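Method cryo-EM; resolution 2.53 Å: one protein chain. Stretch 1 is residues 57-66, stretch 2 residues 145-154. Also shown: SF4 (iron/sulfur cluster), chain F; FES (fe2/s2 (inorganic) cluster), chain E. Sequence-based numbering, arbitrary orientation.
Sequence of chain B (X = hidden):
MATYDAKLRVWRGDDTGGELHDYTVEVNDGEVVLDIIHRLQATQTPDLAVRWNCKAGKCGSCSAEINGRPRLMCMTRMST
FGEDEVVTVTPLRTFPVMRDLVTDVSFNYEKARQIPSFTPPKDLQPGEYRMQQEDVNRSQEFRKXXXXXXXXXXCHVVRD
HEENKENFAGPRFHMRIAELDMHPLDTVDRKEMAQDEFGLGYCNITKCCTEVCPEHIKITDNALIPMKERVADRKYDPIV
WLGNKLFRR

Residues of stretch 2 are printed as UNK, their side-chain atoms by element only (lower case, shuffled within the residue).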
# COMPACT_ATOMS: atom_id res chain seq x y z
N GLY B 57 -0.48 3.76 -7.00
CA GLY B 57 -1.04 2.94 -5.95
C GLY B 57 0.05 2.76 -4.91
O GLY B 57 1.02 3.49 -4.88
N LYS B 58 -0.14 1.78 -4.03
CA LYS B 58 0.91 1.34 -3.12
C LYS B 58 1.18 2.33 -1.98
O LYS B 58 1.92 2.01 -1.05
CB LYS B 58 2.22 1.08 -3.88
CG LYS B 58 2.16 -0.09 -4.83
CD LYS B 58 3.50 -0.32 -5.49
CE LYS B 58 3.41 -1.44 -6.49
NZ LYS B 58 3.16 -2.74 -5.81
N CYS B 59 0.75 3.44 -1.85
CA CYS B 59 0.67 4.32 -0.69
C CYS B 59 -0.38 4.91 0.24
O CYS B 59 -0.23 4.86 1.47
CB CYS B 59 1.88 5.26 -0.56
SG CYS B 59 1.86 6.74 -1.60
N GLY B 60 -1.58 5.53 -0.55
CA GLY B 60 -2.58 6.24 0.21
C GLY B 60 -2.53 7.74 0.30
O GLY B 60 -3.28 8.35 1.07
N SER B 61 -1.63 8.37 -0.46
CA SER B 61 -1.50 9.82 -0.40
C SER B 61 -2.63 10.52 -1.15
O SER B 61 -3.13 11.55 -0.68
CB SER B 61 -0.15 10.25 -0.95
OG SER B 61 0.91 9.56 -0.31
N CYS B 62 -2.94 10.01 -2.33
CA CYS B 62 -3.93 10.61 -3.22
C CYS B 62 -5.40 10.27 -3.02
O CYS B 62 -6.16 10.18 -3.99
CB CYS B 62 -3.55 10.35 -4.68
SG CYS B 62 -4.00 8.70 -5.29
N SER B 63 -5.82 10.07 -1.77
CA SER B 63 -7.22 9.79 -1.51
C SER B 63 -8.07 11.03 -1.75
O SER B 63 -7.76 12.11 -1.25
CB SER B 63 -7.40 9.29 -0.08
OG SER B 63 -6.62 8.14 0.16
N ALA B 64 -9.14 10.87 -2.52
CA ALA B 64 -10.10 11.94 -2.74
C ALA B 64 -11.46 11.31 -2.98
O ALA B 64 -11.64 10.10 -2.83
CB ALA B 64 -9.66 12.84 -3.91
N GLU B 65 -12.44 12.13 -3.35
CA GLU B 65 -13.76 11.65 -3.75
C GLU B 65 -13.95 12.07 -5.20
O GLU B 65 -14.23 13.24 -5.49
CB GLU B 65 -14.84 12.19 -2.83
CG GLU B 65 -14.64 11.76 -1.39
CD GLU B 65 -15.79 12.14 -0.49
OE1 GLU B 65 -16.84 12.57 -1.01
OE2 GLU B 65 -15.65 12.02 0.74
N ILE B 66 -13.82 11.11 -6.12
CA ILE B 66 -13.56 11.44 -7.51
C ILE B 66 -14.83 11.90 -8.22
O ILE B 66 -14.80 12.87 -8.99
CB ILE B 66 -12.91 10.25 -8.23
CG1 ILE B 66 -11.46 10.10 -7.77
CG2 ILE B 66 -12.96 10.44 -9.73
CD1 ILE B 66 -10.70 11.39 -7.81
N UNK B 145 -2.68 -3.49 3.98
CA UNK B 145 -3.26 -2.15 4.06
C UNK B 145 -2.41 -0.89 3.88
O UNK B 145 -1.70 -0.47 4.80
s UNK B 145 -4.23 -0.32 5.96
c UNK B 145 -4.07 -2.02 5.35
N UNK B 146 -2.48 -0.27 2.70
CA UNK B 146 -1.83 1.01 2.50
C UNK B 146 -2.70 2.05 3.18
O UNK B 146 -3.90 2.16 2.90
c UNK B 146 -1.62 1.32 1.00
c UNK B 146 -0.81 0.22 0.35
c UNK B 146 -2.94 1.47 0.25
c UNK B 146 -2.83 2.23 -1.03
N UNK B 147 -2.13 2.80 4.11
CA UNK B 147 -2.98 3.61 4.97
C UNK B 147 -3.54 4.79 4.19
O UNK B 147 -3.11 5.94 4.38
o UNK B 147 -1.46 2.78 9.51
c UNK B 147 -1.25 3.37 8.43
o UNK B 147 -0.42 4.29 8.31
c UNK B 147 -2.21 4.06 6.21
c UNK B 147 -2.04 2.94 7.22
N UNK B 148 -4.53 4.52 3.35
CA UNK B 148 -5.17 5.56 2.56
C UNK B 148 -6.28 6.22 3.38
O UNK B 148 -6.55 7.41 3.23
c UNK B 148 -5.75 4.98 1.26
s UNK B 148 -7.42 4.32 1.42
N UNK B 149 -6.92 5.43 4.24
CA UNK B 149 -7.99 5.92 5.10
C UNK B 149 -9.28 6.20 4.33
O UNK B 149 -10.12 6.97 4.78
c UNK B 149 -6.26 6.99 6.61
c UNK B 149 -7.55 7.17 5.87
c UNK B 149 -5.23 7.90 6.48
c UNK B 149 -3.88 6.64 7.98
c UNK B 149 -4.89 5.72 8.12
c UNK B 149 -4.05 7.73 7.16
c UNK B 149 -6.07 5.90 7.44
N UNK B 150 -9.45 5.57 3.16
CA UNK B 150 -10.71 5.69 2.44
C UNK B 150 -11.83 4.99 3.19
O UNK B 150 -12.98 5.46 3.18
c UNK B 150 -10.44 7.26 -0.27
c UNK B 150 -10.56 5.12 1.03
c UNK B 150 -9.52 5.16 -1.24
c UNK B 150 -9.75 5.94 0.03
N UNK B 151 -11.48 3.92 3.89
CA UNK B 151 -12.45 3.19 4.70
C UNK B 151 -12.91 4.12 5.81
O UNK B 151 -14.11 4.24 6.08
s UNK B 151 -10.44 2.23 6.41
c UNK B 151 -11.82 1.92 5.28
N UNK B 152 -11.95 4.77 6.47
CA UNK B 152 -12.27 5.71 7.54
C UNK B 152 -13.12 6.85 7.02
O UNK B 152 -14.02 7.34 7.71
o UNK B 152 -10.59 3.50 10.15
n UNK B 152 -10.08 5.52 10.95
c UNK B 152 -10.00 5.17 8.57
c UNK B 152 -10.25 4.66 9.97
c UNK B 152 -10.98 6.24 8.16
N UNK B 153 -12.84 7.31 5.80
CA UNK B 153 -13.61 8.39 5.20
C UNK B 153 -15.06 7.98 4.95
O UNK B 153 -15.98 8.76 5.20
o UNK B 153 -13.78 11.08 3.75
n UNK B 153 -14.26 9.68 2.07
c UNK B 153 -12.95 8.85 3.91
c UNK B 153 -13.70 9.97 3.23
N UNK B 154 -15.27 6.77 4.45
CA UNK B 154 -16.60 6.44 3.94
C UNK B 154 -17.52 5.94 5.06
O UNK B 154 -18.75 6.00 4.92
c UNK B 154 -16.49 5.41 2.81
c UNK B 154 -17.80 5.31 2.03
c UNK B 154 -16.08 4.07 3.35
FE1 SF4 F . -8.94 1.25 4.75
FE2 SF4 F . -8.15 -0.72 2.60
FE3 SF4 F . -6.09 0.28 4.56
FE4 SF4 F . -7.19 2.13 2.45
S1 SF4 F . -6.24 0.22 2.43
S2 SF4 F . -7.03 2.19 4.58
S3 SF4 F . -9.10 1.19 2.62
S4 SF4 F . -7.99 -0.66 4.73
FE1 FES E . 0.63 6.95 -3.61
FE2 FES E . -1.98 7.24 -5.29
S1 FES E . -0.16 8.51 -5.00
S2 FES E . -1.40 6.00 -3.53

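Position 145 carries one carbon and then one sulfur. The sulfur lies 2.4 Å from FE3 of SF4, bonding distance for a thiolate, and no atom of the side chain contacts stretch 1; this is Cys-145.

Position 146 has four carbons, forked at the first, with one arm two carbons long: a beta-branched aliphatic chain. Its CA-to-CB bond points toward stretch 1. The single-carbon arm lies 3.6 Å from Lys-58 O, and the end of the longer arm lies 3.6 Å from Gly-60 N, so the two arms of the fork pack against successive parts of the loop. This is Ile-146.

Position 147 shows three carbons, the third bearing two oxygens, a carboxylate at the end of a three-carbon chain. The end of the side chain leads away from stretch 1, and both oxygens are hydrogen-bonded elsewhere in the structure. It is Glu-147.

At position 148 a carbon is again followed by a sulfur, here 2.4 Å from FE4 of SF4, and CB lies 3.5 Å from Ser-63 OG; this is Cys-148. Its CA is 3.6 Å from Gly-60 CA. An ideal CB on Gly-60 would fall 2.8 Å from Cys-148 CA and 2.8 Å from Glu-147 O, so the close backbone approach depends on the absent side chain.

Position 149 has one carbon and a six-carbon ring without a hydroxyl: Phe-149, at the N-cap position. Its ring makes no contact with stretch 1.

Position 150 holds four carbons forked at the second. Although its CA-to-CB bond points sideways, a terminal carbon reaches within 3.7 Å of Ser-63 CB; this is Leu-150, and that carbon is CD2. Its backbone N donates to Cys-148 SG at 3.0 Å, with an angle of 158°.

Position 151 is another carbon and sulfur, the sulfur bound to FE1 of SF4, and is out of reach of stretch 1: Cys-151.

Position 152 has three carbons, the last with one oxygen and one nitrogen, and is likewise out of reach; the amide identifies Gln-152.

Position 153 has two carbons, the second carrying oxygen and nitrogen. The CA-to-CB bond points toward stretch 1, and the nitrogen of this shorter amide lies 3.0 Å from Glu-65 OE2; this is Asn-153, whose ND2 donates to that oxygen at a nearly linear 171°.

Position 154, one carbon carrying two more, touches nothing on stretch 1 and is Val-154.

The contact buries 390 Å² and combines four elements: Ile-146 packing on the loop, the close Gly-60 backbone approach, Leu-150 packing on Ser-63, and two hydrogen bonds. Besides the amide-carboxylate pair, Ser-63 OG donates to Cys-148 O at 3.2 Å. Cys-59 and Cys-148 bind FES and SF4 respectively, so cluster ligands from both stretches flank Gly-60 in this packing.

Stretch 2, residues 145-154: CIECFLCQNV
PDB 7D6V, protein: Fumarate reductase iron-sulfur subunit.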